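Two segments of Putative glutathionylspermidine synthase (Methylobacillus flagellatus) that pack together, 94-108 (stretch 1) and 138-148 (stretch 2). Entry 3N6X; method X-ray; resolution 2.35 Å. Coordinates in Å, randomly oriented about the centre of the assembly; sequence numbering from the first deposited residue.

Stretch 1 (94-108) RVKALNMFLHDVYHD
Stretch 2 (138-148) GGVYAHIAGVD

A helix lies against a loop that runs into a β-strand, and the contact is held by one buried asparagine whose side-chain oxygen accepts hydrogen bonds from two loop amides, one tyrosine laid along the helix, and a small aliphatic patch. Residues 94-105 are helical (phi/psi near -65/-40), and Tyr106 is the first to leave helical values. The second stretch runs antiparallel to it: CA-CA pairs are Val95-Ala145 at 7.0 Å, Asn99-Tyr141 at 5.9 Å and His103-Gly139 at 6.4 Å, so four helical residues match roughly two to four along the partner. Gly139 has a positive phi (66/23), which favours glycine; Tyr141 (-106/-45) and Ala142 (-104/88) lead into the strand at 144-148.

Asn99, chi1 -89° and chi2 -47°, sets the polar rule. Its OD1 accepts from Tyr141 N at 2.9 Å and, almost linearly (176°), from Ala142 N at 2.8 Å, so one carbonyl satisfies two successive amides.

Tyr141 (chi1 -72°, chi2 78°) points toward the helix, and the helical stretch covers more of it than of any other residue in the contact. Leu102 (m, t) places CB over one ring face, 3.9 Å from the centroid of the Tyr141 ring, a CH-pi contact, while Leu102 CD1 packs 3.7 Å from Tyr141 CB. Farther along the ring, Tyr106 CD2 lies 3.9 Å from Tyr141 CE2. His107 turns back to donate from ND1 to His103 O at 2.7 Å, and its CE1 sits 3.5 Å from Tyr141 OH.

Where the strand meets the helix, the contact is aliphatic: Val95 (t) sets CG2 3.6 Å from Ala145 CB and 4.3 Å from Val147 CG2. Ile144 points away, in keeping with strand alternation.

A water bridges the two backbones, its oxygen donating to Gly139 O at 2.7 Å and, weakly, to Asn99 O at 3.2 Å.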

# COMPACT_ATOMS: atom_id res chain seq x y z
N ARG A 94 10.44 9.47 -1.34
CA ARG A 94 9.26 9.80 -0.55
C ARG A 94 9.30 9.11 0.80
O ARG A 94 9.07 9.76 1.82
CB ARG A 94 7.99 9.42 -1.33
CG ARG A 94 6.72 9.96 -0.69
CD ARG A 94 5.49 9.61 -1.50
NE ARG A 94 4.27 10.09 -0.85
CZ ARG A 94 3.64 11.22 -1.18
NH1 ARG A 94 4.11 11.99 -2.16
NH2 ARG A 94 2.54 11.58 -0.54
N VAL A 95 9.61 7.81 0.82
CA VAL A 95 9.67 7.02 2.05
C VAL A 95 10.83 7.46 2.94
O VAL A 95 10.65 7.54 4.16
CB VAL A 95 9.63 5.50 1.75
CG1 VAL A 95 9.95 4.66 2.99
CG2 VAL A 95 8.27 5.12 1.18
N LYS A 96 11.98 7.87 2.35
CA LYS A 96 13.09 8.39 3.18
C LYS A 96 12.66 9.65 3.91
O LYS A 96 12.90 9.76 5.11
CB LYS A 96 14.36 8.66 2.35
CG LYS A 96 15.13 7.39 2.00
CD LYS A 96 16.26 7.68 1.01
CE LYS A 96 17.26 6.54 0.92
NZ LYS A 96 18.28 6.79 -0.14
N ALA A 97 11.98 10.56 3.22
CA ALA A 97 11.49 11.82 3.81
C ALA A 97 10.42 11.56 4.88
O ALA A 97 10.43 12.21 5.92
CB ALA A 97 10.95 12.73 2.73
N LEU A 98 9.55 10.56 4.66
CA LEU A 98 8.51 10.17 5.62
C LEU A 98 9.12 9.61 6.92
O LEU A 98 8.67 9.99 8.01
CB LEU A 98 7.52 9.16 5.00
CG LEU A 98 6.45 9.77 4.05
CD1 LEU A 98 5.82 8.70 3.17
CD2 LEU A 98 5.36 10.51 4.84
N ASN A 99 10.20 8.80 6.80
CA ASN A 99 10.93 8.26 7.96
C ASN A 99 11.72 9.33 8.69
O ASN A 99 11.80 9.31 9.91
CB ASN A 99 11.86 7.09 7.55
CG ASN A 99 11.16 5.75 7.60
OD1 ASN A 99 10.48 5.41 8.59
ND2 ASN A 99 11.26 4.98 6.53
N MSE A 100 12.30 10.29 7.95
CA MSE A 100 13.02 11.40 8.56
C MSE A 100 12.04 12.38 9.25
O MSE A 100 12.35 12.90 10.32
CB MSE A 100 13.87 12.11 7.52
CG MSE A 100 15.02 11.25 7.04
SE MSE A 100 16.04 12.11 5.67
CE MSE A 100 17.08 13.26 6.83
N PHE A 101 10.83 12.54 8.67
CA PHE A 101 9.77 13.34 9.27
C PHE A 101 9.35 12.74 10.61
O PHE A 101 9.26 13.46 11.60
CB PHE A 101 8.55 13.43 8.33
CG PHE A 101 7.31 13.97 9.01
CD1 PHE A 101 7.22 15.31 9.38
CD2 PHE A 101 6.24 13.13 9.31
CE1 PHE A 101 6.09 15.80 10.04
CE2 PHE A 101 5.12 13.61 9.99
CZ PHE A 101 5.04 14.95 10.34
N LEU A 102 9.15 11.39 10.65
CA LEU A 102 8.76 10.66 11.87
C LEU A 102 9.82 10.74 12.97
O LEU A 102 9.47 10.98 14.12
CB LEU A 102 8.37 9.20 11.54
CG LEU A 102 7.01 9.06 10.85
CD1 LEU A 102 6.88 7.70 10.15
CD2 LEU A 102 5.84 9.29 11.85
N HIS A 103 11.10 10.64 12.61
CA HIS A 103 12.17 10.85 13.58
C HIS A 103 12.12 12.31 14.09
O HIS A 103 12.27 12.55 15.29
CB HIS A 103 13.54 10.55 12.96
CG HIS A 103 14.67 10.86 13.87
ND1 HIS A 103 15.10 9.96 14.83
CD2 HIS A 103 15.37 12.01 14.02
CE1 HIS A 103 16.06 10.57 15.51
NE2 HIS A 103 16.27 11.81 15.05
N ASP A 104 11.89 13.27 13.19
CA ASP A 104 11.85 14.68 13.56
C ASP A 104 10.67 15.03 14.52
O ASP A 104 10.93 15.65 15.56
CB ASP A 104 11.83 15.57 12.32
CG ASP A 104 12.10 17.04 12.57
OD1 ASP A 104 12.84 17.36 13.52
OD2 ASP A 104 11.66 17.87 11.76
N VAL A 105 9.40 14.58 14.22
CA VAL A 105 8.24 14.88 15.09
C VAL A 105 8.37 14.37 16.50
O VAL A 105 7.72 14.90 17.41
CB VAL A 105 6.85 14.51 14.52
CG1 VAL A 105 6.41 15.50 13.48
CG2 VAL A 105 6.79 13.08 14.01
N TYR A 106 9.10 13.25 16.67
CA TYR A 106 9.26 12.63 17.99
C TYR A 106 10.60 13.01 18.63
O TYR A 106 10.95 12.48 19.68
CB TYR A 106 9.08 11.11 17.89
CG TYR A 106 7.67 10.70 17.52
CD1 TYR A 106 6.59 11.08 18.31
CD2 TYR A 106 7.42 9.90 16.40
CE1 TYR A 106 5.29 10.70 17.98
CE2 TYR A 106 6.12 9.52 16.07
CZ TYR A 106 5.06 9.92 16.86
OH TYR A 106 3.77 9.57 16.55
N HIS A 107 11.32 13.97 18.01
CA HIS A 107 12.59 14.45 18.54
C HIS A 107 12.64 15.97 18.62
O HIS A 107 11.90 16.53 19.41
CB HIS A 107 13.80 13.81 17.82
CG HIS A 107 13.97 12.35 18.16
ND1 HIS A 107 13.31 11.35 17.44
CD2 HIS A 107 14.62 11.77 19.20
CE1 HIS A 107 13.63 10.21 18.03
NE2 HIS A 107 14.40 10.41 19.10
N ASP A 108 13.48 16.64 17.81
CA ASP A 108 13.63 18.10 17.88
C ASP A 108 12.54 18.91 17.19
O ASP A 108 12.47 20.12 17.39
CB ASP A 108 15.03 18.54 17.43
CG ASP A 108 16.15 18.02 18.34
OD1 ASP A 108 15.88 17.76 19.54
OD2 ASP A 108 17.29 17.91 17.85
N GLY A 138 18.12 2.28 13.88
CA GLY A 138 18.42 2.84 12.57
C GLY A 138 17.56 4.03 12.16
O GLY A 138 17.60 4.45 11.00
N GLY A 139 16.74 4.54 13.09
CA GLY A 139 15.81 5.64 12.81
C GLY A 139 14.71 5.26 11.83
O GLY A 139 14.12 6.13 11.17
N VAL A 140 14.42 3.95 11.72
CA VAL A 140 13.39 3.45 10.82
C VAL A 140 12.06 3.30 11.55
O VAL A 140 11.98 2.59 12.55
CB VAL A 140 13.83 2.12 10.12
CG1 VAL A 140 12.72 1.58 9.22
CG2 VAL A 140 15.12 2.33 9.33
N TYR A 141 11.02 3.97 11.05
CA TYR A 141 9.68 3.88 11.64
C TYR A 141 8.78 3.04 10.77
O TYR A 141 8.04 2.20 11.29
CB TYR A 141 9.07 5.28 11.83
CG TYR A 141 9.71 6.07 12.95
CD1 TYR A 141 10.94 6.70 12.77
CD2 TYR A 141 9.07 6.21 14.18
CE1 TYR A 141 11.55 7.40 13.81
CE2 TYR A 141 9.66 6.93 15.23
CZ TYR A 141 10.89 7.55 15.03
OH TYR A 141 11.47 8.28 16.04
N ALA A 142 8.82 3.28 9.44
CA ALA A 142 8.04 2.54 8.47
C ALA A 142 8.95 1.57 7.76
O ALA A 142 9.54 1.90 6.72
CB ALA A 142 7.39 3.49 7.46
N HIS A 143 9.11 0.36 8.35
CA HIS A 143 9.94 -0.73 7.81
C HIS A 143 9.33 -1.20 6.51
O HIS A 143 10.05 -1.58 5.58
CB HIS A 143 10.04 -1.89 8.84
CG HIS A 143 10.59 -1.43 10.16
ND1 HIS A 143 9.83 -0.69 11.04
CD2 HIS A 143 11.85 -1.53 10.65
CE1 HIS A 143 10.63 -0.39 12.05
NE2 HIS A 143 11.86 -0.87 11.86
N ILE A 144 7.99 -1.13 6.41
CA ILE A 144 7.24 -1.39 5.19
C ILE A 144 6.33 -0.18 4.91
O ILE A 144 5.54 0.22 5.78
CB ILE A 144 6.41 -2.69 5.26
CG1 ILE A 144 7.24 -3.88 5.78
CG2 ILE A 144 5.74 -2.99 3.87
CD1 ILE A 144 6.43 -5.11 5.99
N ALA A 145 6.41 0.35 3.69
CA ALA A 145 5.58 1.46 3.26
C ALA A 145 4.94 1.13 1.94
O ALA A 145 5.64 0.82 0.97
CB ALA A 145 6.42 2.71 3.13
N GLY A 146 3.62 1.17 1.90
CA GLY A 146 2.85 1.01 0.68
C GLY A 146 2.55 2.36 0.07
O GLY A 146 2.19 3.30 0.79
N VAL A 147 2.77 2.51 -1.23
CA VAL A 147 2.56 3.79 -1.93
C VAL A 147 1.54 3.57 -3.02
O VAL A 147 1.83 2.87 -3.98
CB VAL A 147 3.91 4.35 -2.51
CG1 VAL A 147 3.70 5.74 -3.12
CG2 VAL A 147 5.01 4.39 -1.45
N ASP A 148 0.35 4.15 -2.90
CA ASP A 148 -0.67 3.99 -3.94
C ASP A 148 -0.43 4.98 -5.09
O ASP A 148 -0.42 6.19 -4.88
CB ASP A 148 -2.10 4.08 -3.36
CG ASP A 148 -2.42 2.95 -2.38
OD1 ASP A 148 -2.14 1.77 -2.72
OD2 ASP A 148 -2.93 3.24 -1.27
O HOH W 1 14.89 8.42 9.97
O HOH W 2 14.70 7.45 16.15